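Local structure of uncharacterized protein YfeY (Escherichia coli, 2QZB) at residues Q19-L24 and V68-N73; D37-D42 and F60-G65. The protein is of unknown function but, with a predicted lipoprotein signal in its full-length form, is probably a membrane-anchored envelope protein. One frame throughout, in Å; residues are numbered along the deposited sequence.

Contact 1: residues Q19-L24 and V68-N73; sequences QGVGEL and VAMVIN
Met70 is the first residue of 68-73 to meet the tight turn at 19-24, and it does so with the end of its chain. Its CG lies anti to the carbonyl carbon (chi1 -53°) and the chain runs extended beyond it, which carries SD and CE clear of the strand and out to the turn. There Met70 and Val21 reach toward each other tip to tip: Val21 CG1 is 3.9 Å from Met70 CE and 4.0 Å from Met70 SD. The sulfur also touches Leu24, whose CD1 lies 3.8 Å from Met70 SD, the two side chains crossing at a slant. Met70 sits in a classic beta bulge, since it and Ala69 both face Val62 of the neighbouring strand 55-64.

On the other side of the contact, Val21 and Leu24 are the outer residues of a type II' turn with Gly22 and Glu23 at its corners, closed by the paired backbone bonds Val21 N to Leu24 O (2.9 Å) and Leu24 N to Val21 O (2.8 Å). Gly22 holds the positive phi (59°) that such a turn needs at its second position. With the ends of the turn pinned this way, both apolar side chains point at the face of the large antiparallel sheet; Ile82 of strand 81-84 touches each of them as well as Met70.

Two residues further along the strand, Ile72 brings its CD1 to 4.0 Å from Leu24 CD1, and the two side chains cross at about a right angle. Leu24 CD1 is therefore shared between Met70 SD and Ile72 CD1. Ile35 of helix 32-38 and the loop residues Leu30 and Ile79 pack around Ile72, and Ile89 lies against Met70.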
loop_
_atom_site.group_PDB
_atom_site.type_symbol
_atom_site.label_atom_id
_atom_site.label_comp_id
_atom_site.label_asym_id
_atom_site.label_seq_id
_atom_site.Cartn_x
_atom_site.Cartn_y
_atom_site.Cartn_z
ATOM N N GLN A 19 -11.096 0.367 7.409
ATOM C CA GLN A 19 -11.808 -0.884 7.089
ATOM C C GLN A 19 -11.354 -1.653 5.844
ATOM O O GLN A 19 -11.738 -2.803 5.661
ATOM C CB GLN A 19 -13.304 -0.622 6.910
ATOM C CG GLN A 19 -13.942 0.283 7.958
ATOM C CD GLN A 19 -13.778 1.788 7.637
ATOM O OE1 GLN A 19 -14.020 2.236 6.501
ATOM N NE2 GLN A 19 -13.394 2.569 8.647
ATOM N N GLY A 20 -10.596 -1.029 4.960
ATOM C CA GLY A 20 -10.133 -1.729 3.764
ATOM C C GLY A 20 -10.054 -0.795 2.581
ATOM O O GLY A 20 -9.779 0.385 2.735
ATOM N N VAL A 21 -10.266 -1.350 1.402
ATOM C CA VAL A 21 -10.153 -0.620 0.142
ATOM C C VAL A 21 -11.483 -0.865 -0.528
ATOM O O VAL A 21 -11.779 -1.982 -0.946
ATOM C CB VAL A 21 -8.978 -1.112 -0.693
ATOM C CG1 VAL A 21 -8.884 -0.342 -2.024
ATOM C CG2 VAL A 21 -7.674 -0.977 0.106
ATOM N N GLY A 22 -12.325 0.163 -0.564
ATOM C CA GLY A 22 -13.696 0.010 -1.092
ATOM C C GLY A 22 -14.432 -1.041 -0.279
ATOM O O GLY A 22 -14.601 -0.889 0.923
ATOM N N GLU A 23 -14.841 -2.129 -0.917
ATOM C CA GLU A 23 -15.549 -3.190 -0.208
ATOM C C GLU A 23 -14.629 -4.381 0.111
ATOM O O GLU A 23 -15.062 -5.398 0.633
ATOM C CB GLU A 23 -16.799 -3.621 -0.996
ATOM C CG GLU A 23 -17.612 -2.447 -1.639
ATOM C CD GLU A 23 -18.245 -1.451 -0.623
ATOM O OE1 GLU A 23 -19.495 -1.363 -0.574
ATOM O OE2 GLU A 23 -17.511 -0.728 0.111
ATOM N N LEU A 24 -13.345 -4.239 -0.187
ATOM C CA LEU A 24 -12.338 -5.218 0.223
ATOM C C LEU A 24 -11.985 -4.958 1.695
ATOM O O LEU A 24 -11.536 -3.878 2.042
ATOM C CB LEU A 24 -11.100 -5.101 -0.647
ATOM C CG LEU A 24 -11.240 -5.326 -2.152
ATOM C CD1 LEU A 24 -9.987 -4.868 -2.860
ATOM C CD2 LEU A 24 -11.489 -6.815 -2.465
ATOM N N VAL A 68 0.170 -3.151 -12.215
ATOM C CA VAL A 68 -0.487 -3.624 -11.023
ATOM C C VAL A 68 -1.116 -2.425 -10.348
ATOM O O VAL A 68 -0.440 -1.446 -10.071
ATOM C CB VAL A 68 0.521 -4.369 -10.097
ATOM C CG1 VAL A 68 -0.126 -4.804 -8.828
ATOM C CG2 VAL A 68 1.075 -5.559 -10.816
ATOM N N ALA A 69 -2.425 -2.484 -10.134
ATOM C CA ALA A 69 -3.152 -1.437 -9.375
ATOM C C ALA A 69 -3.198 -1.716 -7.861
ATOM O O ALA A 69 -3.237 -0.776 -7.051
ATOM C CB ALA A 69 -4.580 -1.294 -9.894
ATOM N N MET A 70 -3.243 -3.005 -7.484
ATOM C CA MET A 70 -3.281 -3.446 -6.059
ATOM C C MET A 70 -2.740 -4.847 -6.002
ATOM O O MET A 70 -2.980 -5.654 -6.921
ATOM C CB MET A 70 -4.704 -3.621 -5.456
ATOM C CG MET A 70 -5.708 -2.495 -5.529
ATOM S SD MET A 70 -7.301 -2.875 -4.696
ATOM C CE MET A 70 -8.254 -1.715 -5.635
ATOM N N VAL A 71 -2.106 -5.146 -4.875
ATOM C CA VAL A 71 -1.720 -6.509 -4.490
ATOM C C VAL A 71 -2.510 -6.860 -3.248
ATOM O O VAL A 71 -2.435 -6.140 -2.252
ATOM C CB VAL A 71 -0.226 -6.615 -4.130
ATOM C CG1 VAL A 71 0.153 -8.115 -3.829
ATOM C CG2 VAL A 71 0.688 -6.043 -5.248
ATOM N N ILE A 72 -3.260 -7.963 -3.298
ATOM C CA ILE A 72 -4.055 -8.388 -2.202
ATOM C C ILE A 72 -3.442 -9.663 -1.603
ATOM O O ILE A 72 -3.153 -10.649 -2.325
ATOM C CB ILE A 72 -5.490 -8.669 -2.673
ATOM C CG1 ILE A 72 -6.085 -7.427 -3.340
ATOM C CG2 ILE A 72 -6.325 -9.141 -1.506
ATOM C CD1 ILE A 72 -7.456 -7.684 -4.031
ATOM N N ASN A 73 -3.222 -9.624 -0.297
ATOM C CA ASN A 73 -2.639 -10.740 0.469
ATOM C C ASN A 73 -3.594 -11.153 1.557
ATOM O O ASN A 73 -4.486 -10.393 1.940
ATOM C CB ASN A 73 -1.269 -10.364 1.070
ATOM C CG ASN A 73 -0.135 -10.460 0.064
ATOM O OD1 ASN A 73 0.253 -11.554 -0.325
ATOM N ND2 ASN A 73 0.428 -9.327 -0.331
#

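Contact 2: residues D37-D42 and F60-G65; sequences DALDGD and FEVMKG
Leu39, the first residue to leave helical geometry after helix 32-38, meets Val62 head on, and so lays the chain leaving the helix on strand 55-64 of the large antiparallel sheet. From its CA, the CB of Leu39 heads for the strand, and CG follows anti to the carbonyl carbon (chi1 -79°), so the fork at the end of the side chain opens against the valine. Both prongs touch. Leu39 CD1 lies 4.1 Å from Val62 CG1 and equally far from Val62 CG2; Leu39 CD2 is 4.0 Å from Val62 CG1 and stands at nearly the same distance from Val62 CG2. The two branched ends thus meet tip to tip, each methyl of one facing both methyls of the other, at ordinary van der Waals spacing. Val62 is boxed in from its own sheet by Leu45 of strand 44-52 and Ile72 of strand 67-73, with Tyr43 beside it.

Further along, where 37-42 runs on past the helix and the strand gives way to Gly65, the contact turns polar and passes through one water. That water donates to Asp42 O at 2.8 Å and accepts from Gly65 N at 3.1 Å; a weak bond to Met63 O, 3.4 Å from it, completes its three partners here. Nearby, Lys64 sends its chain away from Asp42 and forms salt bridges with Asp86 and Asp88.

No direct hydrogen bond joins the two segments, which implies an attachment resting on dispersion between four methyls at one end and on a solvent bridge between main-chain atoms at the other.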
loop_
_atom_site.group_PDB
_atom_site.type_symbol
_atom_site.label_atom_id
_atom_site.label_comp_id
_atom_site.label_asym_id
_atom_site.label_seq_id
_atom_site.Cartn_x
_atom_site.Cartn_y
_atom_site.Cartn_z
ATOM N N ASP A 37 -16.244 -9.329 -7.160
ATOM C CA ASP A 37 -17.491 -8.733 -6.704
ATOM C C ASP A 37 -17.266 -7.481 -5.891
ATOM O O ASP A 37 -18.087 -6.590 -5.918
ATOM C CB ASP A 37 -18.285 -9.732 -5.855
ATOM C CG ASP A 37 -18.955 -10.810 -6.702
ATOM O OD1 ASP A 37 -19.659 -11.653 -6.101
ATOM O OD2 ASP A 37 -18.773 -10.807 -7.960
ATOM N N ALA A 38 -16.166 -7.439 -5.145
ATOM C CA ALA A 38 -15.846 -6.291 -4.291
ATOM C C ALA A 38 -15.280 -5.122 -5.060
ATOM O O ALA A 38 -15.462 -3.982 -4.658
ATOM C CB ALA A 38 -14.874 -6.696 -3.191
ATOM N N LEU A 39 -14.588 -5.416 -6.154
ATOM C CA LEU A 39 -13.870 -4.415 -6.928
ATOM C C LEU A 39 -14.824 -3.485 -7.651
ATOM O O LEU A 39 -15.816 -3.935 -8.172
ATOM C CB LEU A 39 -12.934 -5.085 -7.947
ATOM C CG LEU A 39 -11.602 -5.620 -7.393
ATOM C CD1 LEU A 39 -10.881 -6.545 -8.428
ATOM C CD2 LEU A 39 -10.671 -4.514 -6.890
ATOM N N ASP A 40 -14.501 -2.196 -7.695
ATOM C CA ASP A 40 -15.324 -1.219 -8.410
ATOM C C ASP A 40 -14.449 -0.403 -9.381
ATOM O O ASP A 40 -13.955 0.686 -9.070
ATOM C CB ASP A 40 -16.045 -0.309 -7.422
ATOM C CG ASP A 40 -17.173 0.490 -8.062
ATOM O OD1 ASP A 40 -18.041 -0.097 -8.776
ATOM O OD2 ASP A 40 -17.205 1.715 -7.800
ATOM N N GLY A 41 -14.232 -0.956 -10.556
ATOM C CA GLY A 41 -13.401 -0.305 -11.551
ATOM C C GLY A 41 -13.270 -1.242 -12.720
ATOM O O GLY A 41 -13.771 -2.364 -12.690
ATOM N N ASP A 42 -12.565 -0.782 -13.746
ATOM C CA ASP A 42 -12.372 -1.548 -14.938
ATOM C C ASP A 42 -11.041 -2.289 -14.771
ATOM O O ASP A 42 -10.071 -1.988 -15.453
ATOM C CB ASP A 42 -12.317 -0.604 -16.144
ATOM C CG ASP A 42 -13.518 0.348 -16.211
ATOM O OD1 ASP A 42 -14.654 -0.151 -16.289
ATOM O OD2 ASP A 42 -13.308 1.588 -16.211
ATOM N N PHE A 60 -3.371 -12.005 -4.911
ATOM C CA PHE A 60 -3.968 -11.533 -6.173
ATOM C C PHE A 60 -3.377 -10.189 -6.552
ATOM O O PHE A 60 -3.084 -9.372 -5.687
ATOM C CB PHE A 60 -5.508 -11.439 -6.089
ATOM C CG PHE A 60 -6.187 -12.775 -5.977
ATOM C CD1 PHE A 60 -6.352 -13.388 -4.715
ATOM C CD2 PHE A 60 -6.624 -13.456 -7.127
ATOM C CE1 PHE A 60 -6.936 -14.634 -4.598
ATOM C CE2 PHE A 60 -7.217 -14.692 -7.033
ATOM C CZ PHE A 60 -7.372 -15.300 -5.769
ATOM N N GLU A 61 -3.180 -9.983 -7.854
ATOM C CA GLU A 61 -2.842 -8.688 -8.419
ATOM C C GLU A 61 -4.044 -8.183 -9.199
ATOM O O GLU A 61 -4.570 -8.844 -10.119
ATOM C CB GLU A 61 -1.594 -8.779 -9.319
ATOM C CG GLU A 61 -0.269 -8.882 -8.509
ATOM C CD GLU A 61 0.931 -9.096 -9.391
ATOM O OE1 GLU A 61 2.043 -8.667 -9.024
ATOM O OE2 GLU A 61 0.757 -9.662 -10.485
ATOM N N VAL A 62 -4.493 -7.015 -8.801
ATOM C CA VAL A 62 -5.553 -6.323 -9.455
ATOM C C VAL A 62 -4.862 -5.470 -10.509
ATOM O O VAL A 62 -3.985 -4.697 -10.203
ATOM C CB VAL A 62 -6.314 -5.443 -8.456
ATOM C CG1 VAL A 62 -7.371 -4.643 -9.176
ATOM C CG2 VAL A 62 -6.965 -6.321 -7.341
ATOM N N MET A 63 -5.251 -5.630 -11.755
ATOM C CA MET A 63 -4.478 -5.056 -12.849
ATOM C C MET A 63 -5.234 -3.894 -13.472
ATOM O O MET A 63 -6.441 -3.975 -13.698
ATOM C CB MET A 63 -4.199 -6.114 -13.931
ATOM C CG MET A 63 -3.460 -7.409 -13.425
ATOM S SD MET A 63 -1.822 -7.080 -12.731
ATOM C CE MET A 63 -0.875 -6.558 -14.136
ATOM N N LYS A 64 -4.511 -2.839 -13.769
ATOM C CA LYS A 64 -5.100 -1.671 -14.425
ATOM C C LYS A 64 -4.277 -1.474 -15.675
ATOM O O LYS A 64 -3.135 -1.035 -15.625
ATOM C CB LYS A 64 -5.063 -0.441 -13.531
ATOM C CG LYS A 64 -5.900 0.739 -14.101
ATOM C CD LYS A 64 -5.957 1.937 -13.169
ATOM C CE LYS A 64 -4.789 2.892 -13.384
ATOM N NZ LYS A 64 -5.124 4.290 -12.891
ATOM N N GLY A 65 -4.840 -1.911 -16.789
ATOM C CA GLY A 65 -4.070 -2.101 -18.007
ATOM C C GLY A 65 -2.925 -3.061 -17.774
ATOM O O GLY A 65 -3.112 -4.173 -17.254
HETATM O O HOH W 1 -7.767 -2.984 -16.716
#

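In the fold
Contact 1 is the more buried of the two: all its touching residues are buried, its centre lies about 9 Å from the centre of the chain, against about 15 Å for contact 2, and its chemistry is wholly apolar. Contact 2 runs out to exposed Asp42, where a water bridges the backbones. Both hold an early part of the chain against one sheet, through its adjacent strands 67-73 and 55-64. Those strands are tied by backbone bonds, Val62 with Ala69 and Met70, while Ile72 CD1 packs on Val62 CG2 at 3.6 Å. The covering elements touch too: Leu24 CD2 lies 3.5 Å from Ala38 CB, so turn and helix also pack on each other.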